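Local coordinates for protein metallo-beta-lactamase FIM-1 (Pseudomonas aeruginosa, PDB 6V3Q) that probably hydrolyses the amide bond of the beta-lactam ring in antibiotics, using zinc, as a class B metallo-beta-lactamase, at residues T13-G18 with Q201-H206; G38-K43 with A60-W65; A77-A82 with A91-Q96; D85-V90 with D105-A110; V99-A104 with S131-L136. All coordinates share one frame; numbering follows the deposited sequence.

How the contacts relate
Contact 1 closes a loop, between the N-terminal strand 11-16 and strand 201-203, that encloses the other four, and there one sheet faces the other. Next along the chain, contact 2 lays helix 56-68 on strand 33-43 and is complete before contact 3 begins. Contact 3 packs helix 90-95 against strand 74-78 and the loop that carries the zinc ligand His-81. Contact 4 crosses it, joining the turn at Met-87 to helix 104-108. Contact 5 crosses contact 4 in turn, but follows contact 3 in series, and binds strand 99-102 to the loop between strands 129-130 and 137-139 of the second sheet. Ala-77 and Tyr-101 hydrogen-bond through their backbones, coupling contacts 3 and 5.

Contact 1: T13-G18 with Q201-H206; sequences TAITQG and QIIPSH
Ile-15 and Ile-203 meet where the two sheets of the metallo-beta-lactamase sandwich face each other. Ile-15 is on strand 11-16, an outermost strand of the large mixed sheet, and Ile-203 is on strand 201-203, an outermost strand of the smaller one. The backbones stay well apart: the nearest CA atoms, those of Ile-15 and Gln-201, are 9.2 Å from each other, and no hydrogen bond passes between the segments. What joins them is a light apolar touch, Ile-15 CG2 to Ile-203 CD1 at 4.4 Å. Ile-203 gets there by stretching out: with chi2 at 178° its CD1 points straight on from the branch toward the opposite sheet. Gln-201 comes in beside it, and its amide NE2 stops 4.3 Å from Ile-15 O, a packing distance too long for a bond. Met-209 lies against Ile-15, Gln-201 and Ile-203 alike, and Met-21 of strand 19-27 touches both isoleucines, so the pair is set among other apolar groups. Strand 11-16 does not run evenly here. Ile-15 and Thr-16 both face Val-19, which makes a classic beta bulge just before the chain turns through Gly-18, whose phi of 83° suits glycine. At the far end of the other segment, Ser-205 OG bonds both Lys-86 NZ and OD1 of the oxidised cysteine at position 164, which ties the loop after strand 201-203 to the active-site region. Side-chain contact of this kind between facing sheets is typical of the alpha-beta/beta-alpha sandwich of this superfamily.

Contact 2: G38-K43 with A60-W65; sequences GLIVEK and AQIIEW
Ile-40 pushes its CD1 methyl toward two side chains of helix 56-68, Ile-62 and Trp-65, and they meet it from directions roughly at right angles. The closest approach is Ile-40 CD1 to Trp-65 CZ3, 3.7 Å, where the methyl lies obliquely to the benzo part of the indole. On the other side of the corner, Ile-40 CD1 reaches Ile-62 CG2 at 4.0 Å, and Ile-40 CG1 follows at 4.1 Å from the same Ile-62 CG2. The second branch of Ile-40 shares the work, with CG2 standing 4.2 Å from Trp-65 CZ3. The end of Ile-40 is not in a relaxed staggered position: its chi2 of 118° is nearly eclipsed. Trp-65 has CG anti to the backbone N (chi1 171°), which carries the indole off the helix and out over the sheet. Ile-62 likewise turns its CG2 branch, rather than its longer arm, to the strand. Around them, Phe-12 stacks on the Trp-65 ring and touches both isoleucines, while Trp-20 meets the indole edge-to-face. The helix belongs to the crossover between the parallel strands 46-50 and 74-78, and here it covers strand 33-43 as well. With no polar atom used across the interface, the cohesion of this buried contact rests on dispersion and the exclusion of water, and depends on shape.

Contact 3: A77-A82 with A91-Q96; sequences AVFTHA and AALRQQ. With ZN (zinc ion), chain C.
Ala-77 and Leu-93 mark the closest approach of the two backbones, 8.0 Å between CA atoms, with strand 74-78 running on in extended form beneath a helical turn fastened by Gln-95 N to Ala-91 O at 2.9 Å. Leu-93 makes the whole contact through one methyl. Its CD1 sits 3.9 Å from Ala-77 CB and comes still nearer to Phe-79 CE1, at 3.6 Å. The methyl meets the ring at its edge, close to the ring plane, with Phe-79 CZ 3.8 Å from the same Leu-93 CD1. Phe-79 and Leu-93 approach from opposite directions; the phenyl CG stands beside its backbone N, opposite the carbonyl carbon (chi1 -34°), which sends the ring out to meet the leucine. Helix 90-95 is part of the beta-alpha-beta crossover between the neighbouring parallel strands 74-78 and 99-102, and Leu-93 is one residue by which it packs on the sheet, touching Leu-49 as well as helix 56-68. Past Phe-79 the chain enters the HXHXD motif of the family. There His-81 NE2 binds the zinc ion at 2.2 Å. His-81 CD2 and CE1 lie 3.1 and 3.2 Å from the zinc, so the metal falls almost on the bisector of the ring nitrogen. His-83 ND1 and His-145 NE2 complete the three histidine ligands of this mono-zinc form, and the backbone N of Ala-82 is held by Asp-148 OD2.

Contact 4: D85-V90 with D105-A110; sequences DKMGGV and DSNRMA
Met-87 holds SD anti to its own CA (chi2 -173°) and then folds CE round (chi3 66°), which carries the methyl across to Asn-107 and Ala-110. The contacts are loose. Met-87 CE lies 4.2 Å from Asn-107 OD1 and 4.4 Å from Ala-110 CB, while the sulfur, SD, passes 4.4 Å from Ser-106 O. No hydrogen bond crosses between the segments, so the thioether serves as an apolar filler against the end of helix 104-108. The polar side chains of the residues it touches are engaged with other residues. Asn-107 OD1 accepts from the backbone N of Ala-118 and its ND2 bonds Asp-121 OD1, which pins the amide at both ends and fixes its flip. Ser-106 OG pairs with Asp-148 OD2. On the outer side of the helix, Arg-108 NH2 bonds Asp-105 OD1 at 2.9 Å, coming from above the carboxylate plane, 63° out of it; Asp-105 OD2 has a second partner in Arg-147. The other segment is anchored too, since Gly-89, the N-cap residue of helix 90-95, bonds Thr-52 through its backbone N. The side chains of Ser-106 and His-81 are about 5 Å apart at their nearest atoms, and Asp-148 also holds the backbone of Ala-82. The contact thus packs directly behind the HXHXD zinc-binding loop, the signature of the metallo-beta-lactamase superfamily.

Contact 5: V99-A104 with S131-L136; sequences VTYAAA and SVLHPL
Leu-133 O receives the backbone N of Leu-136 at 2.8 Å, the shorter of the two backbone bonds within the loop, and it keeps the loop curled so that Leu-133 and Val-132 can face Tyr-101. A type I turn from Ser-131 to His-134 overlaps it, closed by His-134 N to Ser-131 O at 3.1 Å, and a cis peptide precedes Pro-135. No hydrogen bond crosses the contact; it is made by carbon groups, with the tyrosine hydroxyl merely alongside. Val-132 CG2 comes up to the ring obliquely, 3.8 Å from Tyr-101 CE1, and lies 3.9 Å from Tyr-101 OH as well. It can do so because CG2 is anti to the Val-132 backbone N (chi1 63°), pointing out of the turn. Leu-133 lies on the same side of the ring plane but by its other flank, CD2 4.3 Å from Tyr-101 CE2. Tyr-101 and Val-132 advance from opposite directions, Val-132 being the exposed member, while Leu-133 is buried and goes on to touch Trp-76, Val-78 and Ile-48. The tyrosine ring also meets that of His-120. The loop links strands 129-130 and 137-139 of the smaller sheet, while strand 99-102 belongs to the larger one. Such facing of a loop from one sheet onto a strand of the other is in keeping with the two-sheet sandwich of metallo-beta-lactamases.

Contact 1: T13-G18 with Q201-H206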
# COMPACT_ATOMS: atom_id res chain seq x y z
N THR A 13 6.42 -18.04 -5.50
CA THR A 13 5.32 -18.99 -5.55
C THR A 13 5.38 -19.79 -6.84
O THR A 13 5.60 -19.22 -7.92
CB THR A 13 3.96 -18.29 -5.44
OG1 THR A 13 3.80 -17.40 -6.55
CG2 THR A 13 3.86 -17.50 -4.14
N ALA A 14 5.17 -21.10 -6.73
CA ALA A 14 5.14 -21.95 -7.91
C ALA A 14 3.83 -21.75 -8.66
O ALA A 14 2.74 -21.84 -8.08
CB ALA A 14 5.31 -23.41 -7.52
N ILE A 15 3.93 -21.45 -9.96
CA ILE A 15 2.77 -21.20 -10.81
C ILE A 15 2.39 -22.50 -11.51
O ILE A 15 1.27 -22.99 -11.37
CB ILE A 15 3.06 -20.08 -11.82
CG1 ILE A 15 3.26 -18.75 -11.10
CG2 ILE A 15 1.93 -19.98 -12.84
CD1 ILE A 15 2.04 -18.28 -10.34
N THR A 16 3.33 -23.05 -12.28
CA THR A 16 3.23 -24.40 -12.81
C THR A 16 4.63 -25.00 -12.77
O THR A 16 5.56 -24.41 -12.22
CB THR A 16 2.62 -24.40 -14.22
OG1 THR A 16 2.32 -25.75 -14.61
CG2 THR A 16 3.58 -23.79 -15.22
N GLN A 17 4.79 -26.19 -13.36
CA GLN A 17 6.09 -26.84 -13.36
C GLN A 17 7.09 -26.02 -14.16
O GLN A 17 6.89 -25.78 -15.36
CB GLN A 17 5.97 -28.25 -13.93
CG GLN A 17 7.19 -29.14 -13.65
CD GLN A 17 8.32 -28.93 -14.64
OE1 GLN A 17 8.09 -28.82 -15.85
NE2 GLN A 17 9.54 -28.88 -14.14
N GLY A 18 8.16 -25.59 -13.50
CA GLY A 18 9.20 -24.82 -14.15
C GLY A 18 8.93 -23.33 -14.28
O GLY A 18 9.70 -22.64 -14.94
N GLN A 201 -4.16 -18.92 -17.98
CA GLN A 201 -3.56 -18.33 -16.78
C GLN A 201 -2.92 -17.00 -17.16
O GLN A 201 -1.90 -16.97 -17.87
CB GLN A 201 -2.54 -19.29 -16.16
CG GLN A 201 -3.16 -20.57 -15.62
CD GLN A 201 -2.13 -21.59 -15.19
OE1 GLN A 201 -1.48 -22.22 -16.02
NE2 GLN A 201 -1.99 -21.77 -13.88
N ILE A 202 -3.51 -15.91 -16.69
CA ILE A 202 -3.09 -14.55 -17.03
C ILE A 202 -2.56 -13.89 -15.77
O ILE A 202 -3.25 -13.85 -14.75
CB ILE A 202 -4.25 -13.74 -17.63
CG1 ILE A 202 -4.93 -14.53 -18.75
CG2 ILE A 202 -3.76 -12.40 -18.15
CD1 ILE A 202 -4.00 -14.92 -19.88
N ILE A 203 -1.34 -13.37 -15.85
CA ILE A 203 -0.64 -12.81 -14.70
C ILE A 203 -0.49 -11.31 -14.92
O ILE A 203 0.25 -10.89 -15.82
CB ILE A 203 0.72 -13.48 -14.48
CG1 ILE A 203 0.55 -14.99 -14.29
CG2 ILE A 203 1.43 -12.86 -13.28
CD1 ILE A 203 1.86 -15.73 -14.11
N PRO A 204 -1.15 -10.47 -14.13
CA PRO A 204 -0.89 -9.02 -14.18
C PRO A 204 0.30 -8.68 -13.30
O PRO A 204 0.89 -9.53 -12.64
CB PRO A 204 -2.19 -8.43 -13.64
CG PRO A 204 -2.66 -9.45 -12.65
CD PRO A 204 -2.23 -10.80 -13.19
N SER A 205 0.65 -7.39 -13.28
CA SER A 205 1.78 -6.95 -12.48
C SER A 205 1.44 -6.88 -11.00
O SER A 205 2.32 -7.06 -10.16
CB SER A 205 2.28 -5.60 -12.96
OG SER A 205 3.16 -5.75 -14.06
N HIS A 206 0.18 -6.61 -10.66
CA HIS A 206 -0.25 -6.46 -9.28
C HIS A 206 -1.34 -7.48 -8.96
O HIS A 206 -2.26 -7.70 -9.77
CB HIS A 206 -0.77 -5.05 -9.02
CG HIS A 206 0.15 -3.98 -9.50
ND1 HIS A 206 1.49 -3.94 -9.17
CD2 HIS A 206 -0.07 -2.91 -10.30
CE1 HIS A 206 2.05 -2.89 -9.73
NE2 HIS A 206 1.13 -2.25 -10.43

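Contact 2: G38-K43 with A60-W65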
# COMPACT_ATOMS: atom_id res chain seq x y z
N GLY A 38 6.77 -10.75 -10.94
CA GLY A 38 7.64 -11.11 -12.04
C GLY A 38 7.69 -12.61 -12.17
O GLY A 38 7.03 -13.32 -11.40
N LEU A 39 8.45 -13.14 -13.13
CA LEU A 39 8.54 -14.57 -13.32
C LEU A 39 9.99 -15.03 -13.29
O LEU A 39 10.90 -14.29 -13.68
CB LEU A 39 7.90 -15.02 -14.65
CG LEU A 39 6.39 -14.93 -14.84
CD1 LEU A 39 6.01 -15.33 -16.26
CD2 LEU A 39 5.65 -15.79 -13.82
N ILE A 40 10.19 -16.25 -12.82
CA ILE A 40 11.43 -17.00 -13.03
C ILE A 40 11.05 -18.28 -13.75
O ILE A 40 10.25 -19.07 -13.25
CB ILE A 40 12.16 -17.30 -11.71
CG1 ILE A 40 12.47 -16.01 -10.95
CG2 ILE A 40 13.45 -18.06 -11.99
CD1 ILE A 40 11.80 -15.92 -9.60
N VAL A 41 11.62 -18.47 -14.94
CA VAL A 41 11.28 -19.59 -15.81
C VAL A 41 12.50 -20.48 -15.94
O VAL A 41 13.55 -20.04 -16.43
CB VAL A 41 10.79 -19.13 -17.19
CG1 VAL A 41 10.46 -20.33 -18.06
CG2 VAL A 41 9.58 -18.23 -17.04
N GLU A 42 12.36 -21.74 -15.52
CA GLU A 42 13.45 -22.70 -15.63
C GLU A 42 13.75 -23.02 -17.09
O GLU A 42 12.85 -23.09 -17.93
CB GLU A 42 13.11 -23.98 -14.87
CG GLU A 42 12.79 -23.76 -13.41
CD GLU A 42 12.38 -25.04 -12.71
OE1 GLU A 42 12.73 -26.13 -13.21
OE2 GLU A 42 11.70 -24.96 -11.67
N LYS A 43 15.03 -23.22 -17.39
CA LYS A 43 15.48 -23.57 -18.74
C LYS A 43 16.73 -24.43 -18.59
O LYS A 43 17.85 -23.91 -18.51
CB LYS A 43 15.73 -22.33 -19.59
CG LYS A 43 16.34 -22.60 -20.96
CD LYS A 43 16.08 -21.43 -21.90
CE LYS A 43 17.09 -21.37 -23.03
NZ LYS A 43 18.23 -20.46 -22.69
N ALA A 60 18.52 -8.54 -5.85
CA ALA A 60 19.61 -9.41 -5.40
C ALA A 60 19.08 -10.63 -4.67
O ALA A 60 19.68 -11.70 -4.73
CB ALA A 60 20.57 -8.62 -4.51
N GLN A 61 17.95 -10.48 -3.97
CA GLN A 61 17.31 -11.63 -3.34
C GLN A 61 16.89 -12.66 -4.38
O GLN A 61 17.07 -13.87 -4.19
CB GLN A 61 16.10 -11.19 -2.52
CG GLN A 61 16.44 -10.42 -1.26
CD GLN A 61 15.20 -9.88 -0.57
OE1 GLN A 61 14.24 -10.61 -0.32
NE2 GLN A 61 15.22 -8.59 -0.26
N ILE A 62 16.33 -12.19 -5.50
CA ILE A 62 15.87 -13.10 -6.55
C ILE A 62 17.05 -13.87 -7.13
O ILE A 62 16.97 -15.09 -7.36
CB ILE A 62 15.11 -12.32 -7.63
CG1 ILE A 62 13.91 -11.59 -7.02
CG2 ILE A 62 14.66 -13.26 -8.75
CD1 ILE A 62 13.20 -10.68 -7.99
N ILE A 63 18.16 -13.17 -7.39
CA ILE A 63 19.37 -13.83 -7.89
C ILE A 63 19.84 -14.90 -6.92
O ILE A 63 20.13 -16.03 -7.31
CB ILE A 63 20.47 -12.78 -8.15
CG1 ILE A 63 20.08 -11.85 -9.30
CG2 ILE A 63 21.80 -13.47 -8.41
CD1 ILE A 63 20.99 -10.66 -9.44
N GLU A 64 19.91 -14.55 -5.63
CA GLU A 64 20.40 -15.48 -4.63
C GLU A 64 19.46 -16.67 -4.47
O GLU A 64 19.91 -17.81 -4.30
CB GLU A 64 20.61 -14.76 -3.30
CG GLU A 64 21.92 -15.08 -2.60
CD GLU A 64 23.15 -14.63 -3.38
OE1 GLU A 64 24.27 -15.03 -3.00
OE2 GLU A 64 23.01 -13.87 -4.36
N TRP A 65 18.15 -16.42 -4.51
CA TRP A 65 17.18 -17.51 -4.40
C TRP A 65 17.30 -18.47 -5.58
O TRP A 65 17.15 -19.68 -5.42
CB TRP A 65 15.77 -16.94 -4.31
CG TRP A 65 14.69 -17.97 -4.40
CD1 TRP A 65 14.12 -18.65 -3.37
CD2 TRP A 65 14.04 -18.43 -5.59
NE1 TRP A 65 13.16 -19.51 -3.84
CE2 TRP A 65 13.09 -19.40 -5.21
CE3 TRP A 65 14.17 -18.12 -6.95
CZ2 TRP A 65 12.28 -20.05 -6.13
CZ3 TRP A 65 13.37 -18.78 -7.86
CH2 TRP A 65 12.43 -19.73 -7.45

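Contact 3: A77-A82 with A91-Q96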
# COMPACT_ATOMS: atom_id res chain seq x y z
N ALA A 77 17.60 -12.25 -18.64
CA ALA A 77 16.54 -11.44 -18.07
C ALA A 77 15.94 -10.56 -19.16
O ALA A 77 16.64 -10.08 -20.05
CB ALA A 77 17.05 -10.58 -16.91
N VAL A 78 14.62 -10.37 -19.08
CA VAL A 78 13.89 -9.48 -19.97
C VAL A 78 12.92 -8.67 -19.12
O VAL A 78 12.45 -9.12 -18.07
CB VAL A 78 13.14 -10.26 -21.07
CG1 VAL A 78 12.09 -11.18 -20.47
CG2 VAL A 78 12.52 -9.30 -22.09
N PHE A 79 12.65 -7.44 -19.55
CA PHE A 79 11.81 -6.52 -18.81
C PHE A 79 10.72 -6.00 -19.73
O PHE A 79 10.94 -5.78 -20.93
CB PHE A 79 12.64 -5.37 -18.25
CG PHE A 79 14.03 -5.77 -17.84
CD1 PHE A 79 14.24 -6.52 -16.69
CD2 PHE A 79 15.12 -5.43 -18.62
CE1 PHE A 79 15.52 -6.90 -16.33
CE2 PHE A 79 16.40 -5.81 -18.26
CZ PHE A 79 16.60 -6.55 -17.11
N THR A 80 9.53 -5.78 -19.16
CA THR A 80 8.35 -5.50 -19.96
C THR A 80 8.14 -4.02 -20.26
O THR A 80 7.49 -3.70 -21.26
CB THR A 80 7.10 -6.08 -19.27
OG1 THR A 80 6.98 -5.53 -17.96
CG2 THR A 80 7.22 -7.59 -19.18
N HIS A 81 8.68 -3.11 -19.44
CA HIS A 81 8.71 -1.69 -19.78
C HIS A 81 9.64 -0.98 -18.81
O HIS A 81 10.13 -1.58 -17.84
CB HIS A 81 7.32 -1.05 -19.79
CG HIS A 81 6.68 -0.95 -18.44
ND1 HIS A 81 6.16 -2.04 -17.77
CD2 HIS A 81 6.45 0.12 -17.64
CE1 HIS A 81 5.65 -1.65 -16.62
NE2 HIS A 81 5.81 -0.35 -16.51
N ALA A 82 9.88 0.30 -19.08
CA ALA A 82 10.91 1.06 -18.38
C ALA A 82 10.29 1.90 -17.26
O ALA A 82 10.27 3.13 -17.29
CB ALA A 82 11.68 1.93 -19.37
N ALA A 91 20.75 -2.93 -12.81
CA ALA A 91 22.18 -2.82 -12.53
C ALA A 91 22.68 -4.03 -11.75
O ALA A 91 23.79 -4.51 -12.00
CB ALA A 91 22.47 -1.53 -11.76
N ALA A 92 21.89 -4.53 -10.80
CA ALA A 92 22.30 -5.70 -10.04
C ALA A 92 22.43 -6.93 -10.92
O ALA A 92 23.28 -7.80 -10.67
CB ALA A 92 21.31 -5.97 -8.90
N LEU A 93 21.62 -7.02 -11.98
CA LEU A 93 21.73 -8.14 -12.91
C LEU A 93 22.98 -8.02 -13.77
O LEU A 93 23.74 -8.97 -13.91
CB LEU A 93 20.47 -8.22 -13.77
CG LEU A 93 19.14 -8.40 -13.03
CD1 LEU A 93 17.97 -8.19 -13.97
CD2 LEU A 93 19.07 -9.78 -12.40
N ARG A 94 23.20 -6.83 -14.35
CA ARG A 94 24.36 -6.64 -15.22
C ARG A 94 25.67 -6.74 -14.44
O ARG A 94 26.71 -7.09 -15.02
CB ARG A 94 24.25 -5.30 -15.94
CG ARG A 94 22.98 -5.16 -16.77
CD ARG A 94 22.96 -3.86 -17.56
NE ARG A 94 23.98 -3.84 -18.61
CZ ARG A 94 24.11 -2.86 -19.50
NH1 ARG A 94 23.28 -1.83 -19.48
NH2 ARG A 94 25.07 -2.93 -20.42
N GLN A 95 25.65 -6.42 -13.14
CA GLN A 95 26.82 -6.65 -12.31
C GLN A 95 27.14 -8.14 -12.20
O GLN A 95 28.31 -8.54 -12.22
CB GLN A 95 26.60 -6.05 -10.92
CG GLN A 95 27.34 -6.76 -9.80
CD GLN A 95 27.04 -6.18 -8.43
OE1 GLN A 95 25.98 -5.60 -8.21
NE2 GLN A 95 27.99 -6.32 -7.51
N GLN A 96 26.10 -8.97 -12.09
CA GLN A 96 26.25 -10.42 -11.97
C GLN A 96 26.47 -11.11 -13.31
O GLN A 96 26.53 -12.34 -13.34
CB GLN A 96 25.02 -11.01 -11.28
CG GLN A 96 24.92 -10.68 -9.80
CD GLN A 96 25.86 -11.52 -8.95
OE1 GLN A 96 25.63 -12.71 -8.74
NE2 GLN A 96 26.93 -10.90 -8.46
ZN ZN C . 4.62 1.06 -15.29

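Contact 4: D85-V90 with D105-A110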
# COMPACT_ATOMS: atom_id res chain seq x y z
N ASP A 85 9.34 -0.64 -11.23
CA ASP A 85 8.91 -1.95 -10.77
C ASP A 85 9.30 -3.07 -11.73
O ASP A 85 9.20 -4.24 -11.37
CB ASP A 85 7.40 -1.98 -10.52
CG ASP A 85 6.60 -1.50 -11.70
OD1 ASP A 85 7.10 -0.64 -12.46
OD2 ASP A 85 5.46 -1.98 -11.87
N LYS A 86 9.74 -2.72 -12.94
CA LYS A 86 10.19 -3.69 -13.92
C LYS A 86 11.69 -3.65 -14.19
O LYS A 86 12.29 -4.70 -14.41
CB LYS A 86 9.45 -3.49 -15.25
CG LYS A 86 7.95 -3.54 -15.12
CD LYS A 86 7.54 -4.68 -14.21
CE LYS A 86 6.04 -4.75 -14.09
NZ LYS A 86 5.59 -5.83 -13.17
N MET A 87 12.29 -2.46 -14.17
CA MET A 87 13.72 -2.31 -14.43
C MET A 87 14.46 -1.68 -13.26
O MET A 87 15.56 -1.15 -13.44
CB MET A 87 13.95 -1.49 -15.70
CG MET A 87 13.33 -2.10 -16.95
SD MET A 87 13.78 -1.22 -18.46
CE MET A 87 15.54 -1.55 -18.52
N GLY A 88 13.88 -1.72 -12.06
CA GLY A 88 14.50 -1.07 -10.92
C GLY A 88 15.82 -1.69 -10.50
O GLY A 88 16.67 -1.01 -9.93
N GLY A 89 16.01 -2.98 -10.78
CA GLY A 89 17.21 -3.67 -10.36
C GLY A 89 18.04 -4.21 -11.50
O GLY A 89 18.69 -5.25 -11.37
N VAL A 90 18.02 -3.50 -12.64
CA VAL A 90 18.77 -3.95 -13.81
C VAL A 90 20.27 -3.94 -13.53
O VAL A 90 21.00 -4.85 -13.94
CB VAL A 90 18.42 -3.07 -15.03
CG1 VAL A 90 19.41 -3.29 -16.16
CG2 VAL A 90 17.02 -3.37 -15.50
N ASP A 105 12.69 0.80 -27.36
CA ASP A 105 12.11 1.98 -26.75
C ASP A 105 12.31 1.99 -25.23
O ASP A 105 12.50 3.05 -24.63
CB ASP A 105 10.63 2.07 -27.09
CG ASP A 105 10.08 3.47 -26.91
OD1 ASP A 105 10.89 4.41 -26.83
OD2 ASP A 105 8.84 3.62 -26.85
N SER A 106 12.26 0.82 -24.60
CA SER A 106 12.47 0.76 -23.15
C SER A 106 13.90 1.12 -22.78
O SER A 106 14.14 1.75 -21.75
CB SER A 106 12.12 -0.64 -22.63
OG SER A 106 10.74 -0.91 -22.78
N ASN A 107 14.86 0.74 -23.62
CA ASN A 107 16.26 1.06 -23.34
C ASN A 107 16.56 2.53 -23.59
O ASN A 107 17.46 3.09 -22.95
CB ASN A 107 17.18 0.18 -24.19
CG ASN A 107 17.29 -1.23 -23.65
OD1 ASN A 107 17.07 -1.46 -22.46
ND2 ASN A 107 17.63 -2.18 -24.51
N ARG A 108 15.83 3.17 -24.50
CA ARG A 108 16.08 4.58 -24.80
C ARG A 108 15.57 5.50 -23.69
O ARG A 108 16.20 6.51 -23.38
CB ARG A 108 15.45 4.95 -26.13
CG ARG A 108 16.11 4.31 -27.34
CD ARG A 108 15.54 4.90 -28.62
NE ARG A 108 14.09 4.78 -28.66
CZ ARG A 108 13.30 5.53 -29.41
NH1 ARG A 108 13.81 6.48 -30.18
NH2 ARG A 108 11.98 5.35 -29.37
N MET A 109 14.43 5.17 -23.09
CA MET A 109 13.80 6.02 -22.09
C MET A 109 14.11 5.60 -20.66
O MET A 109 13.56 6.19 -19.72
CB MET A 109 12.29 6.05 -22.30
CG MET A 109 11.58 4.75 -21.97
SD MET A 109 9.78 4.89 -22.12
CE MET A 109 9.61 5.22 -23.87
N ALA A 110 14.97 4.60 -20.46
CA ALA A 110 15.37 4.18 -19.12
C ALA A 110 16.26 5.23 -18.44
O ALA A 110 16.07 5.50 -17.25
CB ALA A 110 16.06 2.82 -19.16

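Contact 5: V99-A104 with S131-L136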
# COMPACT_ATOMS: atom_id res chain seq x y z
N VAL A 99 22.62 -11.76 -18.93
CA VAL A 99 22.31 -11.22 -20.25
C VAL A 99 20.92 -10.61 -20.20
O VAL A 99 19.93 -11.32 -19.95
CB VAL A 99 22.41 -12.30 -21.34
CG1 VAL A 99 22.36 -11.66 -22.72
CG2 VAL A 99 23.68 -13.13 -21.16
N THR A 100 20.82 -9.30 -20.42
CA THR A 100 19.58 -8.57 -20.23
C THR A 100 19.04 -8.07 -21.56
O THR A 100 19.80 -7.61 -22.42
CB THR A 100 19.79 -7.39 -19.27
OG1 THR A 100 20.74 -6.47 -19.84
CG2 THR A 100 20.32 -7.88 -17.94
N TYR A 101 17.72 -8.15 -21.72
CA TYR A 101 17.04 -7.71 -22.93
C TYR A 101 15.89 -6.78 -22.56
O TYR A 101 15.28 -6.90 -21.49
CB TYR A 101 16.47 -8.89 -23.73
CG TYR A 101 17.49 -9.85 -24.29
CD1 TYR A 101 17.89 -9.77 -25.62
CD2 TYR A 101 18.05 -10.85 -23.50
CE1 TYR A 101 18.82 -10.65 -26.14
CE2 TYR A 101 18.98 -11.73 -24.02
CZ TYR A 101 19.36 -11.62 -25.34
OH TYR A 101 20.29 -12.50 -25.85
N ALA A 102 15.60 -5.85 -23.46
CA ALA A 102 14.41 -5.01 -23.35
C ALA A 102 14.09 -4.46 -24.73
O ALA A 102 14.92 -4.49 -25.64
CB ALA A 102 14.61 -3.87 -22.34
N ALA A 103 12.86 -3.96 -24.87
CA ALA A 103 12.47 -3.30 -26.11
C ALA A 103 13.37 -2.09 -26.35
O ALA A 103 13.83 -1.45 -25.41
CB ALA A 103 11.01 -2.86 -26.03
N ALA A 104 13.64 -1.81 -27.63
CA ALA A 104 14.52 -0.69 -27.97
C ALA A 104 14.01 0.60 -27.35
O ALA A 104 14.80 1.40 -26.83
CB ALA A 104 14.64 -0.55 -29.48
N SER A 131 11.64 -15.32 -30.33
CA SER A 131 11.92 -16.49 -29.52
C SER A 131 13.34 -16.49 -28.97
O SER A 131 13.89 -17.56 -28.70
CB SER A 131 11.66 -17.77 -30.32
OG SER A 131 10.27 -17.98 -30.51
N VAL A 132 13.93 -15.31 -28.80
CA VAL A 132 15.31 -15.21 -28.33
C VAL A 132 15.47 -15.84 -26.95
O VAL A 132 16.57 -16.29 -26.58
CB VAL A 132 15.77 -13.73 -28.34
CG1 VAL A 132 14.93 -12.91 -27.37
CG2 VAL A 132 17.25 -13.62 -28.01
N LEU A 133 14.39 -15.89 -26.17
CA LEU A 133 14.39 -16.49 -24.85
C LEU A 133 13.42 -17.67 -24.78
O LEU A 133 12.67 -17.82 -23.82
CB LEU A 133 14.05 -15.45 -23.78
CG LEU A 133 15.12 -14.39 -23.53
CD1 LEU A 133 14.69 -13.45 -22.42
CD2 LEU A 133 16.45 -15.05 -23.20
N HIS A 134 13.44 -18.51 -25.81
CA HIS A 134 12.58 -19.68 -25.85
C HIS A 134 12.81 -20.52 -24.59
O HIS A 134 13.96 -20.70 -24.17
CB HIS A 134 12.87 -20.51 -27.11
CG HIS A 134 11.85 -21.57 -27.39
ND1 HIS A 134 11.97 -22.86 -26.92
CD2 HIS A 134 10.70 -21.53 -28.09
CE1 HIS A 134 10.93 -23.57 -27.32
NE2 HIS A 134 10.14 -22.79 -28.03
N PRO A 135 11.75 -21.07 -23.97
CA PRO A 135 10.38 -21.18 -24.47
C PRO A 135 9.49 -19.95 -24.29
O PRO A 135 8.32 -20.03 -24.65
CB PRO A 135 9.82 -22.34 -23.65
CG PRO A 135 10.65 -22.40 -22.39
CD PRO A 135 11.85 -21.50 -22.56
N LEU A 136 10.01 -18.84 -23.77
CA LEU A 136 9.22 -17.62 -23.73
C LEU A 136 8.96 -17.14 -25.16
O LEU A 136 9.84 -17.21 -26.02
CB LEU A 136 9.92 -16.51 -22.94
CG LEU A 136 10.55 -16.69 -21.56
CD1 LEU A 136 10.95 -15.33 -20.99
CD2 LEU A 136 9.65 -17.42 -20.58